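Side-chain contacts in shikimate dehydrogenase-like protein HI_0607 (Haemophilus influenzae, PDB 1NPY), which catalyses the NADP(+)-dependent oxidation of shikimate to 3-dehydroshikimate in vitro, though so weakly that shikimate may not be its biological substrate: residues Ala48-Gly51 / Val52-Leu55; Glu68-Met71 / Pro72-Glu76; Ile90-Asn94 / Gly95-Ala99; Gly156-Leu159 / Ala160-Gly164. All coordinates share one frame; numbering follows the deposited sequence.

Contact 1: residues Ala48-Gly51 / Val52-Leu55; sequences AIKG and VRAL
With CG trans to the backbone N (chi1 178°), the Arg-53 chain first leads away from Lys-50, and a bend at chi3 (-62°) brings its guanidinium back toward that residue, Arg-53 NH1 to Lys-50 CG 4.4 Å. Val-52 has CG1 trans to its backbone N (chi1 162°), which leaves CG2 beside the N and against Ala-48 O, 3.4 Å. The contact is local, one turn of alpha-helix meeting the next. Four i to i+4 backbone bonds tie the turns together: the N-H groups of Val-52, Arg-53, Ala-54 and Leu-55 point to the carbonyls of Ala-48, Ile-49, Lys-50 and Gly-51. The carbonyl of Lys-50 is gripped twice. Ala-54 N donates to it, and a water gives it a second hydrogen, Lys-50 O to water 2.7 Å. The same water accepts from the guanidinium at its edge and in its plane, Arg-53 NH1 to water 3.1 Å, so it bridges the arginine to the helix backbone. Leu-55 folds over the oxygen of Gly-51, its CB and CG each 3.3 Å from Gly-51 O. Lys-50 reaches out extended, and its NZ forms a salt bridge with Glu-46 one turn earlier. The other guanidinium nitrogens of Arg-53 serve the surroundings: NH2 pairs with Asp-75 and the carbonyl of Phe-73, NE with the carbonyl of Gly-95. Helix 45-55 thus lies against the mixed sheet of the substrate-binding domain, Ile-49 and Val-52 resting on strand 7-12 and Ile-49 also on Leu-97 of strand 96-100.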
ATOM      1  N   ALA A  48      18.912  13.236   4.892  1.00  9.60           N
ATOM      2  CA  ALA A  48      17.481  13.514   4.979  1.00  8.90           C
ATOM      3  C   ALA A  48      16.885  12.909   6.245  1.00  8.55           C
ATOM      4  O   ALA A  48      16.203  13.620   6.993  1.00  8.05           O
ATOM      5  CB  ALA A  48      16.783  12.996   3.756  1.00  9.27           C
ATOM      6  N   ILE A  49      17.205  11.651   6.542  1.00  8.76           N
ATOM      7  CA  ILE A  49      16.650  10.950   7.699  1.00  9.58           C
ATOM      8  C   ILE A  49      17.271  11.522   8.962  1.00  8.99           C
ATOM      9  O   ILE A  49      16.564  11.823   9.930  1.00  8.47           O
ATOM     10  CB  ILE A  49      16.857   9.420   7.622  1.00 10.07           C
ATOM     11  CG1 ILE A  49      16.162   8.822   6.389  1.00 11.20           C
ATOM     12  CG2 ILE A  49      16.350   8.732   8.900  1.00 10.45           C
ATOM     13  CD1 ILE A  49      14.677   9.116   6.235  1.00  9.17           C
ATOM     14  N   LYS A  50      18.586  11.717   8.956  1.00  9.25           N
ATOM     15  CA  LYS A  50      19.208  12.376  10.101  1.00  9.00           C
ATOM     16  C   LYS A  50      18.657  13.786  10.336  1.00  8.71           C
ATOM     17  O   LYS A  50      18.624  14.224  11.477  1.00  8.62           O
ATOM     18  CB  LYS A  50      20.734  12.392   9.995  1.00  9.10           C
ATOM     19  CG  LYS A  50      21.364  11.002  10.126  1.00 10.93           C
ATOM     20  CD  LYS A  50      22.850  11.004   9.813  1.00 13.80           C
ATOM     21  CE  LYS A  50      23.414   9.615  10.120  1.00 16.32           C
ATOM     22  NZ  LYS A  50      24.888   9.575   9.851  1.00 19.16           N
ATOM     23  N   GLY A  51      18.240  14.476   9.280  1.00  8.42           N
ATOM     24  CA  GLY A  51      17.555  15.757   9.334  1.00  9.02           C
ATOM     25  C   GLY A  51      16.187  15.724   9.988  1.00  8.11           C
ATOM     26  O   GLY A  51      15.876  16.621  10.781  1.00  8.97           O
ATOM     27  N   VAL A  52      15.398  14.708   9.653  1.00  8.64           N
ATOM     28  CA  VAL A  52      14.068  14.502  10.216  1.00 10.00           C
ATOM     29  C   VAL A  52      14.241  14.424  11.721  1.00  9.76           C
ATOM     30  O   VAL A  52      13.560  15.099  12.482  1.00  9.41           O
ATOM     31  CB  VAL A  52      13.428  13.189   9.681  1.00 10.16           C
ATOM     32  CG1 VAL A  52      12.252  12.674  10.534  1.00 11.15           C
ATOM     33  CG2 VAL A  52      13.027  13.353   8.239  1.00 11.76           C
ATOM     34  N   ARG A  53      15.196  13.630  12.197  1.00  8.50           N
ATOM     35  CA  ARG A  53      15.440  13.561  13.639  1.00  8.55           C
ATOM     36  C   ARG A  53      15.919  14.878  14.256  1.00  9.62           C
ATOM     37  O   ARG A  53      15.370  15.323  15.262  1.00  8.10           O
ATOM     38  CB  ARG A  53      16.412  12.411  13.967  1.00  9.20           C
ATOM     39  CG  ARG A  53      16.731  12.327  15.458  1.00  9.07           C
ATOM     40  CD  ARG A  53      17.818  11.361  15.776  1.00 10.63           C
ATOM     41  NE  ARG A  53      17.484   9.989  15.393  1.00  9.88           N
ATOM     42  CZ  ARG A  53      18.016   9.319  14.382  1.00 11.75           C
ATOM     43  NH1 ARG A  53      18.899   9.877  13.575  1.00  9.80           N
ATOM     44  NH2 ARG A  53      17.664   8.057  14.144  1.00 13.70           N
ATOM     45  N   ALA A  54      16.923  15.520  13.665  1.00  8.25           N
ATOM     46  CA  ALA A  54      17.553  16.699  14.229  1.00  9.30           C
ATOM     47  C   ALA A  54      16.614  17.899  14.293  1.00 10.01           C
ATOM     48  O   ALA A  54      16.688  18.687  15.234  1.00 10.97           O
ATOM     49  CB  ALA A  54      18.821  17.077  13.448  1.00  9.24           C
ATOM     50  N   LEU A  55      15.699  17.977  13.332  1.00 10.85           N
ATOM     51  CA  LEU A  55      14.777  19.100  13.242  1.00 10.24           C
ATOM     52  C   LEU A  55      13.484  18.861  13.993  1.00  9.82           C
ATOM     53  O   LEU A  55      12.665  19.765  14.092  1.00 10.86           O
ATOM     54  CB  LEU A  55      14.468  19.400  11.782  1.00 10.47           C
ATOM     55  CG  LEU A  55      15.651  19.863  10.934  1.00 10.53           C
ATOM     56  CD1 LEU A  55      15.253  19.963   9.482  1.00 11.90           C
ATOM     57  CD2 LEU A  55      16.229  21.179  11.407  1.00 14.03           C
TER
HETATM   58  O   HOH W   1      19.925  12.776  13.414  1.00  9.80           O

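Contact 2: residues Glu68-Met71 / Pro72-Glu76; sequences ETCM and PFLDE
This is a local turn contact in the loop between strands 59-62 and 76-77 of the substrate-binding domain, just after Lys-67, the probable proton donor/acceptor. A type I beta turn from Glu-68 to Met-71 runs on into a short 3-10 segment. Past the turn, i to i+3 bonds run from Phe-73 N to Cys-70 O, 3.1 Å, and from Leu-74 N to Met-71 O, 3.2 Å. In the second the donor stands well above the carbonyl plane, 59° out of it, in keeping with the tight winding of a 3-10 turn. Pro-72 has no N-H to give; its ring lies over the turn instead, with CD 3.3 Å from Thr-69 O, and its CB sits above the centre of the Phe-73 ring. That ring is swung back along the chain (chi1 -56°), bringing its CE2 within 3.6 Å of Thr-69 O. Phe-73 and Leu-74 both pack on Ile-49 of helix 45-55, while Cys-70, Met-71 and Leu-74 meet Val-87. The carboxylate of Glu-68 is bound by Ser-86. Leu-74 turns back beneath the turn, where its CG comes 3.4 Å from Cys-70 O and its CD1 touches Cys-70 SG at 4.0 Å.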
ATOM      1  N   GLU A  68      14.004   0.942   1.247  1.00 10.41           N
ATOM      2  CA  GLU A  68      15.033   0.143   1.908  1.00 11.70           C
ATOM      3  C   GLU A  68      16.277   0.913   2.348  1.00 11.47           C
ATOM      4  O   GLU A  68      16.827   0.653   3.420  1.00 10.90           O
ATOM      5  CB  GLU A  68      15.444  -1.037   1.030  1.00 13.08           C
ATOM      6  CG  GLU A  68      14.285  -1.941   0.661  1.00 17.73           C
ATOM      7  CD  GLU A  68      13.415  -1.419  -0.465  1.00 24.74           C
ATOM      8  OE1 GLU A  68      13.955  -0.799  -1.411  1.00 27.45           O
ATOM      9  OE2 GLU A  68      12.177  -1.641  -0.390  1.00 32.48           O
ATOM     10  N   THR A  69      16.713   1.865   1.532  1.00 12.01           N
ATOM     11  CA  THR A  69      17.898   2.653   1.893  1.00 11.42           C
ATOM     12  C   THR A  69      17.750   3.535   3.125  1.00 10.92           C
ATOM     13  O   THR A  69      18.763   3.894   3.718  1.00 10.59           O
ATOM     14  CB  THR A  69      18.463   3.487   0.719  1.00 12.21           C
ATOM     15  OG1 THR A  69      17.494   4.432   0.244  1.00 10.95           O
ATOM     16  CG2 THR A  69      18.810   2.598  -0.484  1.00 14.15           C
ATOM     17  N   CYS A  70      16.522   3.894   3.523  1.00  8.72           N
ATOM     18  CA  CYS A  70      16.341   4.619   4.763  1.00  8.25           C
ATOM     19  C   CYS A  70      16.622   3.776   6.015  1.00  9.00           C
ATOM     20  O   CYS A  70      16.834   4.321   7.092  1.00  8.89           O
ATOM     21  CB  CYS A  70      14.911   5.180   4.873  1.00  7.75           C
ATOM     22  SG  CYS A  70      13.581   3.986   5.124  1.00 10.79           S
ATOM     23  N   MET A  71      16.572   2.458   5.911  1.00 10.13           N
ATOM     24  CA  MET A  71      16.456   1.612   7.088  1.00 10.78           C
ATOM     25  C   MET A  71      17.669   1.656   8.028  1.00 11.60           C
ATOM     26  O   MET A  71      17.480   1.633   9.241  1.00  9.97           O
ATOM     27  CB  MET A  71      16.112   0.184   6.667  1.00 11.66           C
ATOM     28  CG  MET A  71      14.744   0.102   5.996  1.00 10.71           C
ATOM     29  SD  MET A  71      14.188  -1.538   5.524  1.00 13.44           S
ATOM     30  CE  MET A  71      14.117  -2.371   7.014  1.00 14.31           C
ATOM     31  N   PRO A  72      18.889   1.727   7.504  1.00 11.83           N
ATOM     32  CA  PRO A  72      20.082   1.824   8.359  1.00 12.57           C
ATOM     33  C   PRO A  72      20.088   3.015   9.311  1.00 12.25           C
ATOM     34  O   PRO A  72      20.815   3.052  10.304  1.00 12.39           O
ATOM     35  CB  PRO A  72      21.213   1.929   7.339  1.00 13.77           C
ATOM     36  CG  PRO A  72      20.734   1.184   6.168  1.00 15.21           C
ATOM     37  CD  PRO A  72      19.265   1.604   6.088  1.00 12.33           C
ATOM     38  N   PHE A  73      19.238   3.996   9.022  1.00 11.00           N
ATOM     39  CA  PHE A  73      19.250   5.252   9.760  1.00 11.21           C
ATOM     40  C   PHE A  73      18.134   5.360  10.798  1.00 11.51           C
ATOM     41  O   PHE A  73      17.980   6.398  11.436  1.00 13.04           O
ATOM     42  CB  PHE A  73      19.239   6.406   8.751  1.00  9.72           C
ATOM     43  CG  PHE A  73      20.376   6.313   7.781  1.00 10.82           C
ATOM     44  CD1 PHE A  73      21.679   6.351   8.270  1.00 12.90           C
ATOM     45  CD2 PHE A  73      20.148   5.985   6.460  1.00 11.71           C
ATOM     46  CE1 PHE A  73      22.739   6.123   7.421  1.00 14.19           C
ATOM     47  CE2 PHE A  73      21.204   5.808   5.601  1.00 10.58           C
ATOM     48  CZ  PHE A  73      22.500   5.865   6.098  1.00 10.92           C
ATOM     49  N   LEU A  74      17.328   4.312  10.917  1.00 11.80           N
ATOM     50  CA  LEU A  74      16.189   4.303  11.825  1.00 11.47           C
ATOM     51  C   LEU A  74      16.542   3.542  13.088  1.00 11.39           C
ATOM     52  O   LEU A  74      17.448   2.705  13.133  1.00 13.84           O
ATOM     53  CB  LEU A  74      14.968   3.668  11.170  1.00 11.15           C
ATOM     54  CG  LEU A  74      14.711   4.275   9.782  1.00 10.54           C
ATOM     55  CD1 LEU A  74      13.552   3.563   9.136  1.00 10.84           C
ATOM     56  CD2 LEU A  74      14.468   5.748   9.909  1.00  9.91           C
ATOM     57  N   ASP A  75      15.791   3.841  14.134  1.00 11.62           N
ATOM     58  CA  ASP A  75      16.070   3.276  15.443  1.00 11.52           C
ATOM     59  C   ASP A  75      15.363   1.958  15.763  1.00 12.28           C
ATOM     60  O   ASP A  75      15.884   1.126  16.514  1.00 12.71           O
ATOM     61  CB  ASP A  75      15.809   4.324  16.521  1.00 10.51           C
ATOM     62  CG  ASP A  75      16.684   5.537  16.352  1.00 14.60           C
ATOM     63  OD1 ASP A  75      17.923   5.366  16.414  1.00 17.13           O
ATOM     64  OD2 ASP A  75      16.233   6.668  16.099  1.00 14.04           O
ATOM     65  N   GLU A  76      14.170   1.750  15.226  1.00 11.75           N
ATOM     66  CA  GLU A  76      13.388   0.570  15.565  1.00 13.14           C
ATOM     67  C   GLU A  76      12.432   0.220  14.440  1.00 12.32           C
ATOM     68  O   GLU A  76      11.581   1.030  14.080  1.00 12.75           O
ATOM     69  CB  GLU A  76      12.587   0.892  16.815  1.00 13.15           C
ATOM     70  CG  GLU A  76      11.838  -0.274  17.430  1.00 15.52           C
ATOM     71  CD  GLU A  76      11.126   0.165  18.692  1.00 18.37           C
ATOM     72  OE1 GLU A  76      10.045   0.771  18.591  1.00 20.68           O
ATOM     73  OE2 GLU A  76      11.679  -0.043  19.794  1.00 24.53           O
TER

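Contact 3: residues Ile90-Asn94 / Gly95-Ala99; sequences IVNDN and GFLRA
Ile-90 meets Leu-97 across the two strands, its CG2 lying 3.9 Å from Leu-97 CB, while its CA leans on the carbonyl oxygen of Arg-98. Val-91 and Arg-98 form a hydrogen-bonded antiparallel pair, each N-H given to the other's carbonyl. The Val-91 side chain leaves by the opposite face and packs on Leu-249 and Tyr-250 of helix 235-251. Asn-92, on the face of Ile-90, presses CB against Leu-97 CD2 at 3.6 Å. With CG trans to the backbone N (chi1 -177°), its amide reaches the turn, where Asn-92 OD1 accepts from Gly-95 N, 2.7 Å, in the amide plane; ND2 donates to the carbonyl of Ile-57. The strands 90-93 and 96-99 form a two-residue beta hairpin, closed by a type I' turn from Asp-93 to Phe-96 with Asn-94 and Gly-95 at its corners, both at positive phi. Asp-93 pairs with Phe-96 through both backbone bonds, and its carboxylate makes a salt bridge to the extended Arg-98, OD2 to NH1 2.8 Å. OD2 lies in the guanidinium plane, but the arginine meets the carboxylate from above its plane, the two planes being 53° apart. Asp-93 OD1 binds Arg-58 and Arg-98 NE binds Glu-76, a chain of alternating charges on this face. Phe-96 brings its CD2 over one face of the Arg-98 guanidinium, 3.8 Å above the plane.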
ATOM      1  N   ILE A  90       7.839   6.652   8.866  1.00  7.22           N
ATOM      2  CA  ILE A  90       8.687   6.883  10.031  1.00  9.30           C
ATOM      3  C   ILE A  90       7.957   7.805  10.992  1.00  8.96           C
ATOM      4  O   ILE A  90       7.422   8.834  10.577  1.00  8.07           O
ATOM      5  CB  ILE A  90      10.018   7.537   9.582  1.00  8.80           C
ATOM      6  CG1 ILE A  90      10.738   6.675   8.546  1.00  9.66           C
ATOM      7  CG2 ILE A  90      10.899   7.815  10.778  1.00 12.14           C
ATOM      8  CD1 ILE A  90      11.732   7.438   7.731  1.00  9.71           C
ATOM      9  N   VAL A  91       7.961   7.456  12.277  1.00  8.97           N
ATOM     10  CA  VAL A  91       7.405   8.284  13.325  1.00  9.33           C
ATOM     11  C   VAL A  91       8.546   8.617  14.282  1.00  9.51           C
ATOM     12  O   VAL A  91       9.242   7.734  14.795  1.00 10.67           O
ATOM     13  CB  VAL A  91       6.294   7.590  14.120  1.00 10.20           C
ATOM     14  CG1 VAL A  91       5.664   8.557  15.127  1.00 10.87           C
ATOM     15  CG2 VAL A  91       5.243   7.004  13.193  1.00 11.49           C
ATOM     16  N   ASN A  92       8.737   9.916  14.475  1.00  9.19           N
ATOM     17  CA  ASN A  92       9.732  10.437  15.398  1.00  8.84           C
ATOM     18  C   ASN A  92       9.186  10.664  16.795  1.00  9.92           C
ATOM     19  O   ASN A  92       8.409  11.581  17.026  1.00  9.03           O
ATOM     20  CB  ASN A  92      10.278  11.734  14.821  1.00  8.48           C
ATOM     21  CG  ASN A  92      11.377  12.350  15.668  1.00  9.78           C
ATOM     22  OD1 ASN A  92      11.829  11.766  16.667  1.00 10.13           O
ATOM     23  ND2 ASN A  92      11.894  13.482  15.184  1.00 10.95           N
ATOM     24  N   ASP A  93       9.545   9.772  17.712  1.00 12.57           N
ATOM     25  CA  ASP A  93       9.173   9.851  19.117  1.00 14.80           C
ATOM     26  C   ASP A  93      10.358  10.428  19.921  1.00 14.14           C
ATOM     27  O   ASP A  93      11.255   9.688  20.313  1.00 13.77           O
ATOM     28  CB  ASP A  93       8.761   8.434  19.575  1.00 15.87           C
ATOM     29  CG  ASP A  93       7.525   7.892  18.831  1.00 19.47           C
ATOM     30  OD1 ASP A  93       6.459   8.552  18.909  1.00 19.29           O
ATOM     31  OD2 ASP A  93       7.522   6.868  18.093  1.00 23.72           O
ATOM     32  N   ASN A  94      10.398  11.743  20.119  1.00 15.28           N
ATOM     33  CA  ASN A  94      11.486  12.434  20.817  1.00 17.34           C
ATOM     34  C   ASN A  94      12.897  12.071  20.391  1.00 15.75           C
ATOM     35  O   ASN A  94      13.816  11.885  21.199  1.00 15.94           O
ATOM     36  CB  ASN A  94      11.404  12.235  22.327  1.00 19.86           C
ATOM     37  CG  ASN A  94      10.050  12.580  22.869  1.00 24.64           C
ATOM     38  OD1 ASN A  94       9.661  13.748  22.910  1.00 31.46           O
ATOM     39  ND2 ASN A  94       9.303  11.553  23.255  1.00 34.92           N
ATOM     40  N   GLY A  95      13.069  11.965  19.080  1.00 13.85           N
ATOM     41  CA  GLY A  95      14.347  11.624  18.495  1.00 12.90           C
ATOM     42  C   GLY A  95      14.543  10.153  18.183  1.00 11.92           C
ATOM     43  O   GLY A  95      15.557   9.841  17.570  1.00 13.18           O
ATOM     44  N   PHE A  96      13.613   9.271  18.557  1.00  9.83           N
ATOM     45  CA  PHE A  96      13.710   7.832  18.371  1.00 10.22           C
ATOM     46  C   PHE A  96      12.802   7.514  17.191  1.00  9.86           C
ATOM     47  O   PHE A  96      11.603   7.722  17.281  1.00  8.96           O
ATOM     48  CB  PHE A  96      13.252   7.088  19.632  1.00 10.94           C
ATOM     49  CG  PHE A  96      13.547   5.628  19.646  1.00 12.94           C
ATOM     50  CD1 PHE A  96      14.793   5.121  19.952  1.00 12.55           C
ATOM     51  CD2 PHE A  96      12.532   4.734  19.367  1.00 13.43           C
ATOM     52  CE1 PHE A  96      15.013   3.748  19.965  1.00 13.49           C
ATOM     53  CE2 PHE A  96      12.742   3.389  19.401  1.00 15.39           C
ATOM     54  CZ  PHE A  96      13.984   2.883  19.712  1.00 14.86           C
ATOM     55  N   LEU A  97      13.402   7.154  16.056  1.00 10.67           N
ATOM     56  CA  LEU A  97      12.657   6.933  14.825  1.00  9.78           C
ATOM     57  C   LEU A  97      12.185   5.492  14.691  1.00  9.08           C
ATOM     58  O   LEU A  97      12.975   4.576  14.447  1.00  8.73           O
ATOM     59  CB  LEU A  97      13.500   7.287  13.601  1.00  9.01           C
ATOM     60  CG  LEU A  97      14.111   8.692  13.548  1.00  9.49           C
ATOM     61  CD1 LEU A  97      14.811   9.048  12.247  1.00  9.30           C
ATOM     62  CD2 LEU A  97      13.046   9.736  13.826  1.00 11.72           C
ATOM     63  N   ARG A  98      10.867   5.336  14.717  1.00 10.25           N
ATOM     64  CA  ARG A  98      10.209   4.044  14.616  1.00  9.85           C
ATOM     65  C   ARG A  98       9.634   3.915  13.199  1.00 10.38           C
ATOM     66  O   ARG A  98       9.134   4.889  12.622  1.00 10.58           O
ATOM     67  CB  ARG A  98       9.092   3.892  15.646  1.00 11.24           C
ATOM     68  CG  ARG A  98       9.495   4.049  17.107  1.00 11.79           C
ATOM     69  CD  ARG A  98       8.388   3.641  18.076  1.00 14.85           C
ATOM     70  NE  ARG A  98       8.890   3.361  19.427  1.00 19.77           N
ATOM     71  CZ  ARG A  98       8.927   4.219  20.439  1.00 21.28           C
ATOM     72  NH1 ARG A  98       8.499   5.456  20.289  1.00 22.54           N
ATOM     73  NH2 ARG A  98       9.382   3.848  21.634  1.00 24.49           N
ATOM     74  N   ALA A  99       9.829   2.737  12.627  1.00  9.70           N
ATOM     75  CA  ALA A  99       9.549   2.466  11.218  1.00  9.75           C
ATOM     76  C   ALA A  99       8.410   1.465  11.104  1.00 10.05           C
ATOM     77  O   ALA A  99       8.464   0.430  11.760  1.00 11.38           O
ATOM     78  CB  ALA A  99      10.783   1.878  10.552  1.00 11.05           C
TER

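Contact 4: residues Gly156-Leu159 / Ala160-Gly164; sequences GQYL and AALYG
Tyr-158 and Leu-162, one helical turn apart, lie side by side and point the same way. Both have CG trans to the backbone N (chi1 170° and -173°), which sends the two side chains out in parallel courses. The branch of Leu-162 that does the touching is CD2, 3.6 Å from Tyr-158 OH and 3.8 Å from Tyr-158 CZ, while Leu-162 CB lies over one face of the same ring. Leu-162 CB also sits 3.2 Å from Tyr-158 O, the carbonyl that accepts from Leu-162 N. The next pair is arranged differently. Leu-159 and Tyr-163 both swing CG to the side of the backbone N, and Leu-159 CD2 meets the ring at Tyr-163 CE2, a looser 4.3 Å. Closer in, the ring edge of Tyr-163 borders the backbone, its CD2 3.4 Å from Leu-159 O. Leu-162 CG lies above one face of that ring, toward its rim. The tyrosine hydroxyl goes further, to the carbonyl of Ala-83, and the ring itself packs on Val-135 and Ala-136 of helix 131-140. The alanines lie on other sides of the helix: Ala-161 CB rests against Gln-157 O at 3.4 Å, and Ala-160 meets Tyr-167 of the following strand. Regular i to i+4 bonds run from Ala-160 N to Gly-156 O up to Tyr-163 N to Leu-159 O. Gly-164, at positive phi, is the first residue to leave helical angles, in a Schellman motif whose bond from Gly-164 N to Ala-161 O is weak, here within the beta-alpha-beta unit 146-149, 153-163, 166-168 of the Rossmann-type NADP-binding domain.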
ATOM      1  N   GLY A 156       9.531 -14.304  -8.798  1.00 19.23           N
ATOM      2  CA  GLY A 156       8.363 -15.102  -8.453  1.00 18.24           C
ATOM      3  C   GLY A 156       8.655 -16.289  -7.561  1.00 17.59           C
ATOM      4  O   GLY A 156       7.973 -16.502  -6.563  1.00 16.37           O
ATOM      5  N   GLN A 157       9.674 -17.066  -7.917  1.00 17.73           N
ATOM      6  CA  GLN A 157      10.058 -18.270  -7.185  1.00 17.79           C
ATOM      7  C   GLN A 157      10.561 -17.872  -5.795  1.00 17.74           C
ATOM      8  O   GLN A 157      10.252 -18.529  -4.790  1.00 17.34           O
ATOM      9  CB  GLN A 157      11.148 -19.010  -7.975  1.00 18.11           C
ATOM     10  CG  GLN A 157      10.626 -19.870  -9.127  1.00 18.96           C
ATOM     11  CD  GLN A 157      11.725 -20.309 -10.089  1.00 24.12           C
ATOM     12  OE1 GLN A 157      12.767 -19.653 -10.223  1.00 24.63           O
ATOM     13  NE2 GLN A 157      11.465 -21.400 -10.792  1.00 26.88           N
ATOM     14  N   TYR A 158      11.299 -16.765  -5.744  1.00 18.41           N
ATOM     15  CA  TYR A 158      11.824 -16.232  -4.480  1.00 17.71           C
ATOM     16  C   TYR A 158      10.711 -15.900  -3.493  1.00 17.22           C
ATOM     17  O   TYR A 158      10.737 -16.283  -2.321  1.00 16.30           O
ATOM     18  CB  TYR A 158      12.672 -14.980  -4.734  1.00 18.13           C
ATOM     19  CG  TYR A 158      13.072 -14.227  -3.490  1.00 19.74           C
ATOM     20  CD1 TYR A 158      13.861 -14.820  -2.521  1.00 20.43           C
ATOM     21  CD2 TYR A 158      12.650 -12.911  -3.272  1.00 24.92           C
ATOM     22  CE1 TYR A 158      14.216 -14.135  -1.367  1.00 21.74           C
ATOM     23  CE2 TYR A 158      13.024 -12.215  -2.127  1.00 25.10           C
ATOM     24  CZ  TYR A 158      13.807 -12.836  -1.181  1.00 25.71           C
ATOM     25  OH  TYR A 158      14.184 -12.199  -0.018  1.00 29.57           O
ATOM     26  N   LEU A 159       9.720 -15.163  -3.982  1.00 17.81           N
ATOM     27  CA  LEU A 159       8.590 -14.759  -3.149  1.00 18.68           C
ATOM     28  C   LEU A 159       7.813 -15.942  -2.622  1.00 19.12           C
ATOM     29  O   LEU A 159       7.485 -15.999  -1.440  1.00 19.02           O
ATOM     30  CB  LEU A 159       7.633 -13.879  -3.955  1.00 19.23           C
ATOM     31  CG  LEU A 159       8.049 -12.433  -4.128  1.00 21.86           C
ATOM     32  CD1 LEU A 159       6.899 -11.715  -4.823  1.00 23.41           C
ATOM     33  CD2 LEU A 159       8.378 -11.881  -2.738  1.00 23.74           C
ATOM     34  N   ALA A 160       7.526 -16.900  -3.501  1.00 19.30           N
ATOM     35  CA  ALA A 160       6.947 -18.163  -3.084  1.00 19.22           C
ATOM     36  C   ALA A 160       7.781 -18.894  -2.033  1.00 19.12           C
ATOM     37  O   ALA A 160       7.234 -19.339  -1.024  1.00 20.90           O
ATOM     38  CB  ALA A 160       6.698 -19.061  -4.293  1.00 19.40           C
ATOM     39  N   ALA A 161       9.090 -19.021  -2.251  1.00 18.82           N
ATOM     40  CA  ALA A 161       9.956 -19.721  -1.295  1.00 19.09           C
ATOM     41  C   ALA A 161      10.034 -18.988   0.034  1.00 18.75           C
ATOM     42  O   ALA A 161       9.934 -19.595   1.103  1.00 18.78           O
ATOM     43  CB  ALA A 161      11.352 -19.916  -1.881  1.00 19.24           C
ATOM     44  N   LEU A 162      10.041 -17.662  -0.027  1.00 20.21           N
ATOM     45  CA  LEU A 162      10.238 -16.856   1.179  1.00 20.92           C
ATOM     46  C   LEU A 162       9.025 -16.965   2.081  1.00 20.83           C
ATOM     47  O   LEU A 162       9.145 -17.032   3.308  1.00 20.73           O
ATOM     48  CB  LEU A 162      10.521 -15.398   0.796  1.00 21.39           C
ATOM     49  CG  LEU A 162      10.915 -14.407   1.889  1.00 24.19           C
ATOM     50  CD1 LEU A 162      12.286 -14.734   2.413  1.00 24.58           C
ATOM     51  CD2 LEU A 162      10.919 -12.992   1.352  1.00 25.56           C
ATOM     52  N   TYR A 163       7.844 -16.950   1.469  1.00 19.43           N
ATOM     53  CA  TYR A 163       6.597 -17.058   2.219  1.00 19.23           C
ATOM     54  C   TYR A 163       5.959 -18.449   2.237  1.00 19.01           C
ATOM     55  O   TYR A 163       4.863 -18.603   2.764  1.00 20.84           O
ATOM     56  CB  TYR A 163       5.601 -15.982   1.760  1.00 17.74           C
ATOM     57  CG  TYR A 163       6.138 -14.603   2.051  1.00 15.66           C
ATOM     58  CD1 TYR A 163       6.090 -14.078   3.325  1.00 13.30           C
ATOM     59  CD2 TYR A 163       6.768 -13.871   1.076  1.00 14.27           C
ATOM     60  CE1 TYR A 163       6.606 -12.835   3.615  1.00 14.67           C
ATOM     61  CE2 TYR A 163       7.295 -12.630   1.347  1.00 14.84           C
ATOM     62  CZ  TYR A 163       7.206 -12.115   2.619  1.00 14.00           C
ATOM     63  OH  TYR A 163       7.737 -10.874   2.882  1.00 19.39           O
ATOM     64  N   GLY A 164       6.649 -19.484   1.769  1.00 20.03           N
ATOM     65  CA  GLY A 164       6.114 -20.835   1.823  1.00 20.41           C
ATOM     66  C   GLY A 164       4.909 -21.114   0.950  1.00 20.09           C
ATOM     67  O   GLY A 164       4.006 -21.870   1.303  1.00 20.40           O
TER

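How the contacts relate
The contacts follow one another along the chain without overlap. Contacts 1, 2 and 3 cluster in the substrate-binding domain, their centres 10 to 12 Å apart: helix 45-55, the turn 68-74 and the hairpin 89-100 meet around Ile-49, Leu-74 and Leu-97. Arg-53 ties contact 1 to the other two by its polar bonds, while Asp-75 OD2 of contact 2 accepts from Leu-97 N of contact 3, and strand 76-77 pairs with strand 96-100. Contact 4 belongs to the parallel sheet of the NADP-binding domain, its centre about 24 to 35 Å from the others. The set thus samples both domains, with contact 2 the nearest to contact 4, about 10 Å between nearest atoms.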